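Local atomic coordinates of spermidine synthase (Corynebacterium glutamicum ATCC 13032, PDB entry 3GJY), a protein that probably makes the polyamine spermidine by transferring an aminopropyl group from decarboxylated S-adenosylmethionine to putrescine. Residues G25-E30 / I34-D39; G61-L66 / F107-P112; F68-W73 / I164-A169. One frame throughout, in Å; residues are numbered along the deposited sequence.

How the contacts relate
The three contacts run from the rim of the molecule to its middle. Contact 1 is a partly buried hairpin at the edge of the N-terminal antiparallel sheet, held by backbone hydrogen bonds with apolar side chains on its inner face. Contact 2 lies at the surface, where a turn leading out of that sheet meets the end of helix 102-110 through proline packing and one amide-carboxylate bond. Contact 3 is buried near the centre of the chain and rests on one phenol-carboxylate bond. Contacts 2 and 3 adjoin: L66 O probably accepts a bond from R72 NH1, and F107 packs on I164. Contact 1 touches neither.

Contact 1 (G25-E30 / I34-D39); sequences GTYEGE and IELEAD
Y27 sets the CD2-CE2 side of its ring against the side chain of L36, with CE2 3.7 Å from L36 CD1 and the two side chains crossing at about a right angle. Both belong to an antiparallel beta hairpin, strands 25-28 and 33-38, at the edge of the N-terminal four-stranded sheet. CG of Y27 stands anti to its carbonyl carbon (chi1 -61°), which swings the ring along the strand toward L36 while CB stays beside I34. I34 reaches the other way, its CD1 lying 3.9 Å from G29 CA. L128 of helix 123-132 touches Y27 and I34, and W132 touches L36, so large apolar residues suit this face; the Y27 hydroxyl is bonded to I23 O.

On the other face T26 and E35 form a non-hydrogen-bonded pair, where polar groups suit the more exposed setting. In one of its two conformers the E35 chain bends at chi2 (86°) and brings its carboxylate back across the pair. T26 OG1 then lies 2.5 Å from E35 OE1, an unusually short hydrogen bond whose exact length is doubtful.

Two hydrogen-bonded pairs flank this one. G25 and L36 exchange backbone bonds in both directions; G25 has phi 150°, a backbone shape that would jam a beta carbon against the preceding carbonyl, which explains the glycine. Y27 and I34 do likewise, Y27 N reaching I34 O at 2.7 Å and I34 N reaching Y27 O at 2.8 Å.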
loop_
_atom_site.group_PDB
_atom_site.type_symbol
_atom_site.label_atom_id
_atom_site.label_comp_id
_atom_site.label_asym_id
_atom_site.label_seq_id
_atom_site.Cartn_x
_atom_site.Cartn_y
_atom_site.Cartn_z
ATOM N N GLY A 25 0.653 8.095 24.620
ATOM C CA GLY A 25 -0.667 8.510 25.048
ATOM C C GLY A 25 -1.693 8.424 23.951
ATOM O O GLY A 25 -1.478 7.826 22.888
ATOM N N THR A 26 -2.834 9.031 24.241
ATOM C CA THR A 26 -3.980 9.039 23.354
ATOM C C THR A 26 -4.181 10.426 22.777
ATOM O O THR A 26 -4.161 11.423 23.506
ATOM C CB THR A 26 -5.228 8.651 24.134
ATOM O OG1 THR A 26 -4.948 7.484 24.910
ATOM C CG2 THR A 26 -6.362 8.332 23.195
ATOM N N TYR A 27 -4.365 10.482 21.460
ATOM C CA TYR A 27 -4.520 11.758 20.729
ATOM C C TYR A 27 -5.815 11.739 19.934
ATOM O O TYR A 27 -6.159 10.745 19.270
ATOM C CB TYR A 27 -3.296 11.996 19.822
ATOM C CG TYR A 27 -2.044 12.080 20.656
ATOM C CD1 TYR A 27 -1.589 13.310 21.128
ATOM C CD2 TYR A 27 -1.347 10.927 21.026
ATOM C CE1 TYR A 27 -0.479 13.396 21.948
ATOM C CE2 TYR A 27 -0.223 10.999 21.868
ATOM C CZ TYR A 27 0.204 12.236 22.317
ATOM O OH TYR A 27 1.308 12.351 23.126
ATOM N N GLU A 28 -6.569 12.828 19.993
ATOM C CA GLU A 28 -7.804 12.916 19.244
ATOM C C GLU A 28 -7.502 13.363 17.811
ATOM O O GLU A 28 -7.071 14.509 17.577
ATOM C CB GLU A 28 -8.752 13.895 19.951
ATOM C CG GLU A 28 -9.982 14.299 19.170
ATOM C CD GLU A 28 -10.866 15.257 19.966
ATOM O OE1 GLU A 28 -10.859 16.466 19.672
ATOM O OE2 GLU A 28 -11.539 14.807 20.915
ATOM N N GLY A 29 -7.676 12.470 16.857
ATOM C CA GLY A 29 -7.521 12.836 15.469
ATOM C C GLY A 29 -8.792 13.458 14.940
ATOM O O GLY A 29 -9.837 13.538 15.630
ATOM N N GLU A 30 -8.749 13.844 13.679
ATOM C CA GLU A 30 -9.928 14.390 13.055
ATOM C C GLU A 30 -10.957 13.293 12.753
ATOM O O GLU A 30 -12.168 13.544 12.836
ATOM C CB GLU A 30 -9.515 15.105 11.773
ATOM C CG GLU A 30 -10.622 15.829 11.110
ATOM C CD GLU A 30 -10.192 16.530 9.810
ATOM O OE1 GLU A 30 -9.079 16.258 9.259
ATOM O OE2 GLU A 30 -10.994 17.353 9.331
ATOM N N ILE A 34 -5.956 8.229 18.081
ATOM C CA ILE A 34 -4.595 7.778 17.769
ATOM C C ILE A 34 -3.868 7.453 19.078
ATOM O O ILE A 34 -3.774 8.327 19.942
ATOM C CB ILE A 34 -3.825 8.891 17.025
ATOM C CG1 ILE A 34 -4.574 9.315 15.753
ATOM C CG2 ILE A 34 -2.411 8.419 16.681
ATOM C CD1 ILE A 34 -4.265 10.746 15.315
ATOM N N GLU A 35 -3.346 6.234 19.204
ATOM C CA GLU A 35 -2.607 5.858 20.413
ATOM C C GLU A 35 -1.158 5.578 20.084
ATOM O O GLU A 35 -0.851 4.860 19.139
ATOM C CB GLU A 35 -3.232 4.649 21.110
ATOM C CG GLU A 35 -2.607 4.341 22.455
ATOM C CD GLU A 35 -3.238 5.132 23.554
ATOM O OE1 GLU A 35 -4.326 5.695 23.297
ATOM O OE2 GLU A 35 -2.661 5.174 24.665
ATOM N N LEU A 36 -0.262 6.191 20.868
ATOM C CA LEU A 36 1.170 5.973 20.700
ATOM C C LEU A 36 1.678 5.220 21.907
ATOM O O LEU A 36 1.484 5.671 23.039
ATOM C CB LEU A 36 1.898 7.315 20.574
ATOM C CG LEU A 36 1.344 8.298 19.521
ATOM C CD1 LEU A 36 2.200 9.541 19.477
ATOM C CD2 LEU A 36 1.208 7.678 18.098
ATOM N N GLU A 37 2.333 4.078 21.660
ATOM C CA GLU A 37 2.884 3.256 22.747
ATOM C C GLU A 37 4.376 2.989 22.500
ATOM O O GLU A 37 4.770 2.563 21.410
ATOM C CB GLU A 37 2.116 1.934 22.831
ATOM C CG GLU A 37 0.681 2.040 23.262
ATOM C CD GLU A 37 -0.046 0.717 23.117
ATOM O OE1 GLU A 37 -0.559 0.439 22.025
ATOM O OE2 GLU A 37 -0.109 -0.064 24.107
ATOM N N ALA A 38 5.200 3.220 23.515
ATOM C CA ALA A 38 6.641 2.970 23.416
ATOM C C ALA A 38 6.894 1.489 23.604
ATOM O O ALA A 38 6.335 0.870 24.517
ATOM C CB ALA A 38 7.383 3.761 24.505
ATOM N N ASP A 39 7.719 0.904 22.747
ATOM C CA ASP A 39 8.156 -0.484 22.941
ATOM C C ASP A 39 8.906 -0.645 24.263
ATOM O O ASP A 39 9.825 0.118 24.555
ATOM C CB ASP A 39 9.143 -0.903 21.846
ATOM C CG ASP A 39 8.524 -1.071 20.467
ATOM O OD1 ASP A 39 7.296 -1.008 20.257
ATOM O OD2 ASP A 39 9.349 -1.270 19.565
#

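Contact 2 (G61-L66 / F107-P112); sequences GQPQAL and FADVYP
A type I beta turn, Q62 to A65, marks the place where the loop linking the N-terminal sheet to helix 69-85 rests on helix 102-110 of the Rossmann-like methyltransferase domain. A65 N closes the turn on Q62 O. P63 suits the second position of the turn, where its ring already fixes phi near the required value, and it points at the helix: its CG lies 3.3 Å from D109 CG, close against the carboxylate carbon. R105, one turn earlier on the helix, also touches P63.

Q64 follows with a chain extended beyond CG, long enough to carry its amide to the helix. The Q64 and D109 side chains cross at about a right angle, and Q64 CD lies 3.6 Å from V110 CG2. This methyl stands anti to the V110 carbonyl carbon, while the other branch, CG1, sits over the centre of the Y111 ring, so the branched valine serves both neighbours.

One hydrogen bond ties turn to helix. The amide and carboxylate planes are 58° apart, yet the acceptor stays close to the amide plane: Q64 NE2 donates at 2.9 Å to D109 OD2, meeting it on the anti side, 22° out of the carboxylate plane.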
loop_
_atom_site.group_PDB
_atom_site.type_symbol
_atom_site.label_atom_id
_atom_site.label_comp_id
_atom_site.label_asym_id
_atom_site.label_seq_id
_atom_site.Cartn_x
_atom_site.Cartn_y
_atom_site.Cartn_z
ATOM N N GLY A 61 15.248 6.832 13.728
ATOM C CA GLY A 61 16.595 6.766 13.176
ATOM C C GLY A 61 16.862 5.552 12.298
ATOM O O GLY A 61 17.955 5.450 11.714
ATOM N N GLN A 62 15.861 4.664 12.168
ATOM C CA GLN A 62 16.019 3.438 11.372
ATOM C C GLN A 62 14.845 3.287 10.415
ATOM O O GLN A 62 13.933 2.455 10.619
ATOM C CB GLN A 62 16.150 2.196 12.252
ATOM C CG GLN A 62 17.408 2.154 13.082
ATOM C CD GLN A 62 17.430 0.978 14.027
ATOM O OE1 GLN A 62 16.952 -0.113 13.704
ATOM N NE2 GLN A 62 17.983 1.197 15.207
ATOM N N PRO A 63 14.865 4.096 9.343
ATOM C CA PRO A 63 13.691 4.153 8.461
ATOM C C PRO A 63 13.440 2.879 7.640
ATOM O O PRO A 63 12.367 2.750 7.043
ATOM C CB PRO A 63 13.988 5.373 7.558
ATOM C CG PRO A 63 15.509 5.402 7.525
ATOM C CD PRO A 63 15.968 4.974 8.882
ATOM N N GLN A 64 14.411 1.957 7.594
ATOM C CA GLN A 64 14.165 0.688 6.908
ATOM C C GLN A 64 13.655 -0.443 7.815
ATOM O O GLN A 64 13.406 -1.547 7.323
ATOM C CB GLN A 64 15.389 0.279 6.099
ATOM C CG GLN A 64 15.557 1.157 4.853
ATOM C CD GLN A 64 16.701 0.670 3.961
ATOM O OE1 GLN A 64 16.815 -0.539 3.666
ATOM N NE2 GLN A 64 17.517 1.610 3.489
ATOM N N ALA A 65 13.478 -0.166 9.112
ATOM C CA ALA A 65 12.987 -1.193 10.039
ATOM C C ALA A 65 11.472 -1.241 10.040
ATOM O O ALA A 65 10.816 -0.271 10.447
ATOM C CB ALA A 65 13.508 -0.938 11.453
ATOM N N LEU A 66 10.924 -2.361 9.556
ATOM C CA LEU A 66 9.466 -2.543 9.444
ATOM C C LEU A 66 9.016 -3.741 10.243
ATOM O O LEU A 66 9.629 -4.808 10.106
ATOM C CB LEU A 66 9.062 -2.762 7.977
ATOM C CG LEU A 66 9.418 -1.630 6.972
ATOM C CD1 LEU A 66 9.184 -2.104 5.525
ATOM C CD2 LEU A 66 8.644 -0.337 7.261
ATOM N N PHE A 107 10.560 4.167 1.637
ATOM C CA PHE A 107 11.009 4.356 0.261
ATOM C C PHE A 107 11.892 5.574 0.112
ATOM O O PHE A 107 12.788 5.596 -0.734
ATOM C CB PHE A 107 9.841 4.408 -0.735
ATOM C CG PHE A 107 9.226 3.063 -0.983
ATOM C CD1 PHE A 107 9.929 2.091 -1.647
ATOM C CD2 PHE A 107 7.994 2.746 -0.446
ATOM C CE1 PHE A 107 9.367 0.821 -1.853
ATOM C CE2 PHE A 107 7.438 1.470 -0.621
ATOM C CZ PHE A 107 8.137 0.509 -1.334
ATOM N N ALA A 108 11.627 6.603 0.910
ATOM C CA ALA A 108 12.480 7.807 0.855
ATOM C C ALA A 108 13.933 7.477 1.254
ATOM O O ALA A 108 14.889 8.078 0.728
ATOM C CB ALA A 108 11.933 8.908 1.716
ATOM N N ASP A 109 14.103 6.510 2.160
ATOM C CA ASP A 109 15.465 6.146 2.549
ATOM C C ASP A 109 16.138 5.185 1.554
ATOM O O ASP A 109 17.324 5.335 1.219
ATOM C CB ASP A 109 15.476 5.517 3.945
ATOM C CG ASP A 109 16.882 5.423 4.506
ATOM O OD1 ASP A 109 17.480 6.492 4.761
ATOM O OD2 ASP A 109 17.381 4.293 4.677
ATOM N N VAL A 110 15.364 4.211 1.078
ATOM C CA VAL A 110 15.877 3.254 0.089
ATOM C C VAL A 110 16.263 3.961 -1.221
ATOM O O VAL A 110 17.302 3.640 -1.828
ATOM C CB VAL A 110 14.853 2.160 -0.191
ATOM C CG1 VAL A 110 15.296 1.236 -1.350
ATOM C CG2 VAL A 110 14.658 1.333 1.082
ATOM N N TYR A 111 15.442 4.938 -1.604
ATOM C CA TYR A 111 15.623 5.689 -2.830
ATOM C C TYR A 111 15.742 7.155 -2.458
ATOM O O TYR A 111 14.745 7.883 -2.401
ATOM C CB TYR A 111 14.424 5.442 -3.746
ATOM C CG TYR A 111 14.211 3.991 -4.132
ATOM C CD1 TYR A 111 15.188 3.308 -4.886
ATOM C CD2 TYR A 111 13.047 3.315 -3.759
ATOM C CE1 TYR A 111 15.035 1.965 -5.254
ATOM C CE2 TYR A 111 12.849 1.961 -4.127
ATOM C CZ TYR A 111 13.859 1.293 -4.874
ATOM O OH TYR A 111 13.656 0.001 -5.266
ATOM N N PRO A 112 16.972 7.612 -2.148
ATOM C CA PRO A 112 17.119 8.930 -1.513
ATOM C C PRO A 112 16.815 10.137 -2.385
ATOM O O PRO A 112 16.756 11.266 -1.859
ATOM C CB PRO A 112 18.582 8.929 -1.027
ATOM C CG PRO A 112 19.258 7.877 -1.819
ATOM C CD PRO A 112 18.231 6.840 -2.146
#

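Contact 3 (F68-W73 / I164-A169); sequences FEYMRW and IRDVFA
The polar part of this contact is a single hydrogen bond, with Y70 OH 2.6 Å from D166 OD2. The two side chains come from opposite directions, and the hydroxyl meets the syn lone pair of OD2. Ring and carboxylate planes are 71° apart, and OD2 lies at the ring edge, 3.3 Å from Y70 CE1. The first torsion of Y70 (chi1 81°) sets CG between the backbone N and carbonyl carbon and sends the ring out toward the strand end. Tyrosine supplies both the length and the donor for a buried carboxylate oxygen; OD1 is bonded separately to N199 ND2.

The apolar part is slight. The A169 methyl is small enough to sit beside the hydroxyl, CB 3.8 Å from Y70 OH, and M71 CG lies 3.7 Å above one face of the Y70 ring, offset toward its rim.

In this fold the carboxyl ends of the strands frame the ligand site, and in spermidine synthases an aspartate here with a nearby tyrosine belongs to the active site; Y70 and D166 probably do the same. They join the first turn of helix 69-85 to the loop leaving strand 160-165, which runs between strands 92-96 and 194-202.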
loop_
_atom_site.group_PDB
_atom_site.type_symbol
_atom_site.label_atom_id
_atom_site.label_comp_id
_atom_site.label_asym_id
_atom_site.label_seq_id
_atom_site.Cartn_x
_atom_site.Cartn_y
_atom_site.Cartn_z
ATOM N N PHE A 68 5.381 -4.531 10.500
ATOM C CA PHE A 68 4.155 -4.974 9.870
ATOM C C PHE A 68 4.486 -5.811 8.658
ATOM O O PHE A 68 5.163 -5.338 7.749
ATOM C CB PHE A 68 3.266 -3.773 9.469
ATOM C CG PHE A 68 2.454 -3.243 10.618
ATOM C CD1 PHE A 68 3.078 -2.573 11.659
ATOM C CD2 PHE A 68 1.082 -3.489 10.693
ATOM C CE1 PHE A 68 2.352 -2.155 12.776
ATOM C CE2 PHE A 68 0.340 -3.060 11.810
ATOM C CZ PHE A 68 0.983 -2.362 12.835
ATOM N N GLU A 69 4.025 -7.065 8.658
ATOM C CA GLU A 69 4.371 -7.990 7.574
ATOM C C GLU A 69 3.985 -7.460 6.210
ATOM O O GLU A 69 4.768 -7.511 5.264
ATOM C CB GLU A 69 3.732 -9.378 7.792
ATOM C CG GLU A 69 4.138 -10.031 9.144
ATOM C CD GLU A 69 5.596 -10.430 9.213
ATOM O OE1 GLU A 69 6.223 -10.643 8.160
ATOM O OE2 GLU A 69 6.134 -10.535 10.341
ATOM N N TYR A 70 2.772 -6.936 6.089
ATOM C CA TYR A 70 2.338 -6.516 4.757
ATOM C C TYR A 70 3.200 -5.365 4.241
ATOM O O TYR A 70 3.334 -5.204 3.036
ATOM C CB TYR A 70 0.849 -6.112 4.726
ATOM C CG TYR A 70 0.562 -4.700 5.211
ATOM C CD1 TYR A 70 0.654 -3.593 4.338
ATOM C CD2 TYR A 70 0.147 -4.465 6.522
ATOM C CE1 TYR A 70 0.392 -2.299 4.768
ATOM C CE2 TYR A 70 -0.146 -3.171 6.961
ATOM C CZ TYR A 70 -0.001 -2.095 6.089
ATOM O OH TYR A 70 -0.291 -0.824 6.510
HETATM N N MSE A 71 3.752 -4.542 5.139
HETATM C CA MSE A 71 4.673 -3.451 4.696
HETATM C C MSE A 71 5.961 -4.020 4.154
HETATM O O MSE A 71 6.476 -3.547 3.127
HETATM C CB MSE A 71 4.969 -2.490 5.856
HETATM C CG MSE A 71 3.794 -1.655 6.322
HETATM SE SE MSE A 71 4.386 -0.289 7.541
HETATM C CE MSE A 71 2.642 0.335 8.047
ATOM N N ARG A 72 6.447 -5.091 4.808
ATOM C CA ARG A 72 7.613 -5.793 4.277
ATOM C C ARG A 72 7.315 -6.354 2.881
ATOM O O ARG A 72 8.212 -6.351 2.000
ATOM C CB ARG A 72 8.002 -6.941 5.208
ATOM C CG ARG A 72 8.408 -6.449 6.583
ATOM C CD ARG A 72 8.657 -7.628 7.519
ATOM N NE ARG A 72 9.852 -8.378 7.175
ATOM C CZ ARG A 72 11.059 -8.133 7.687
ATOM N NH1 ARG A 72 11.257 -7.140 8.559
ATOM N NH2 ARG A 72 12.080 -8.877 7.316
ATOM N N TRP A 73 6.095 -6.863 2.691
ATOM C CA TRP A 73 5.727 -7.455 1.392
ATOM C C TRP A 73 5.644 -6.402 0.297
ATOM O O TRP A 73 6.135 -6.613 -0.821
ATOM C CB TRP A 73 4.423 -8.248 1.494
ATOM C CG TRP A 73 4.475 -9.314 2.557
ATOM C CD1 TRP A 73 5.586 -9.848 3.156
ATOM C CD2 TRP A 73 3.358 -9.973 3.117
ATOM N NE1 TRP A 73 5.224 -10.781 4.102
ATOM C CE2 TRP A 73 3.856 -10.895 4.084
ATOM C CE3 TRP A 73 1.975 -9.895 2.898
ATOM C CZ2 TRP A 73 3.007 -11.708 4.850
ATOM C CZ3 TRP A 73 1.123 -10.739 3.668
ATOM C CH2 TRP A 73 1.654 -11.621 4.616
ATOM N N ILE A 164 0.877 3.373 -4.317
ATOM C CA ILE A 164 0.674 2.418 -3.234
ATOM C C ILE A 164 -0.641 2.792 -2.555
ATOM O O ILE A 164 -0.771 3.897 -2.035
ATOM C CB ILE A 164 1.847 2.440 -2.221
ATOM C CG1 ILE A 164 3.179 2.136 -2.962
ATOM C CG2 ILE A 164 1.578 1.430 -1.090
ATOM C CD1 ILE A 164 4.408 2.166 -2.146
ATOM N N ARG A 165 -1.607 1.875 -2.565
ATOM C CA ARG A 165 -2.888 2.097 -1.888
ATOM C C ARG A 165 -2.859 1.357 -0.557
ATOM O O ARG A 165 -2.710 0.114 -0.514
ATOM C CB ARG A 165 -4.082 1.562 -2.688
ATOM C CG ARG A 165 -5.384 2.084 -2.153
ATOM C CD ARG A 165 -6.567 1.210 -2.568
ATOM N NE ARG A 165 -6.519 -0.085 -1.913
ATOM C CZ ARG A 165 -7.188 -1.149 -2.353
ATOM N NH1 ARG A 165 -7.931 -1.082 -3.446
ATOM N NH2 ARG A 165 -7.073 -2.296 -1.705
ATOM N N ASP A 166 -3.010 2.100 0.528
ATOM C CA ASP A 166 -3.051 1.505 1.871
ATOM C C ASP A 166 -3.982 2.341 2.705
ATOM O O ASP A 166 -3.577 3.095 3.579
ATOM C CB ASP A 166 -1.647 1.416 2.487
ATOM C CG ASP A 166 -1.619 0.647 3.802
ATOM O OD1 ASP A 166 -2.524 -0.152 4.010
ATOM O OD2 ASP A 166 -0.685 0.868 4.620
ATOM N N VAL A 167 -5.262 2.209 2.383
ATOM C CA VAL A 167 -6.321 2.978 3.031
ATOM C C VAL A 167 -6.923 2.171 4.190
ATOM O O VAL A 167 -7.178 0.953 4.056
ATOM C CB VAL A 167 -7.392 3.487 1.988
ATOM C CG1 VAL A 167 -6.743 4.331 0.929
ATOM C CG2 VAL A 167 -8.145 2.386 1.328
ATOM N N PHE A 168 -7.170 2.847 5.310
ATOM C CA PHE A 168 -7.930 2.234 6.446
ATOM C C PHE A 168 -7.446 0.812 6.705
ATOM O O PHE A 168 -8.237 -0.152 6.706
ATOM C CB PHE A 168 -9.427 2.251 6.141
ATOM C CG PHE A 168 -9.926 3.599 5.762
ATOM C CD1 PHE A 168 -10.008 4.614 6.719
ATOM C CD2 PHE A 168 -10.312 3.868 4.455
ATOM C CE1 PHE A 168 -10.479 5.875 6.385
ATOM C CE2 PHE A 168 -10.785 5.137 4.096
ATOM C CZ PHE A 168 -10.876 6.143 5.074
ATOM N N ALA A 169 -6.140 0.681 6.940
ATOM C CA ALA A 169 -5.542 -0.636 7.032
ATOM C C ALA A 169 -6.138 -1.361 8.210
ATOM O O ALA A 169 -6.372 -0.761 9.264
ATOM C CB ALA A 169 -4.008 -0.547 7.113
#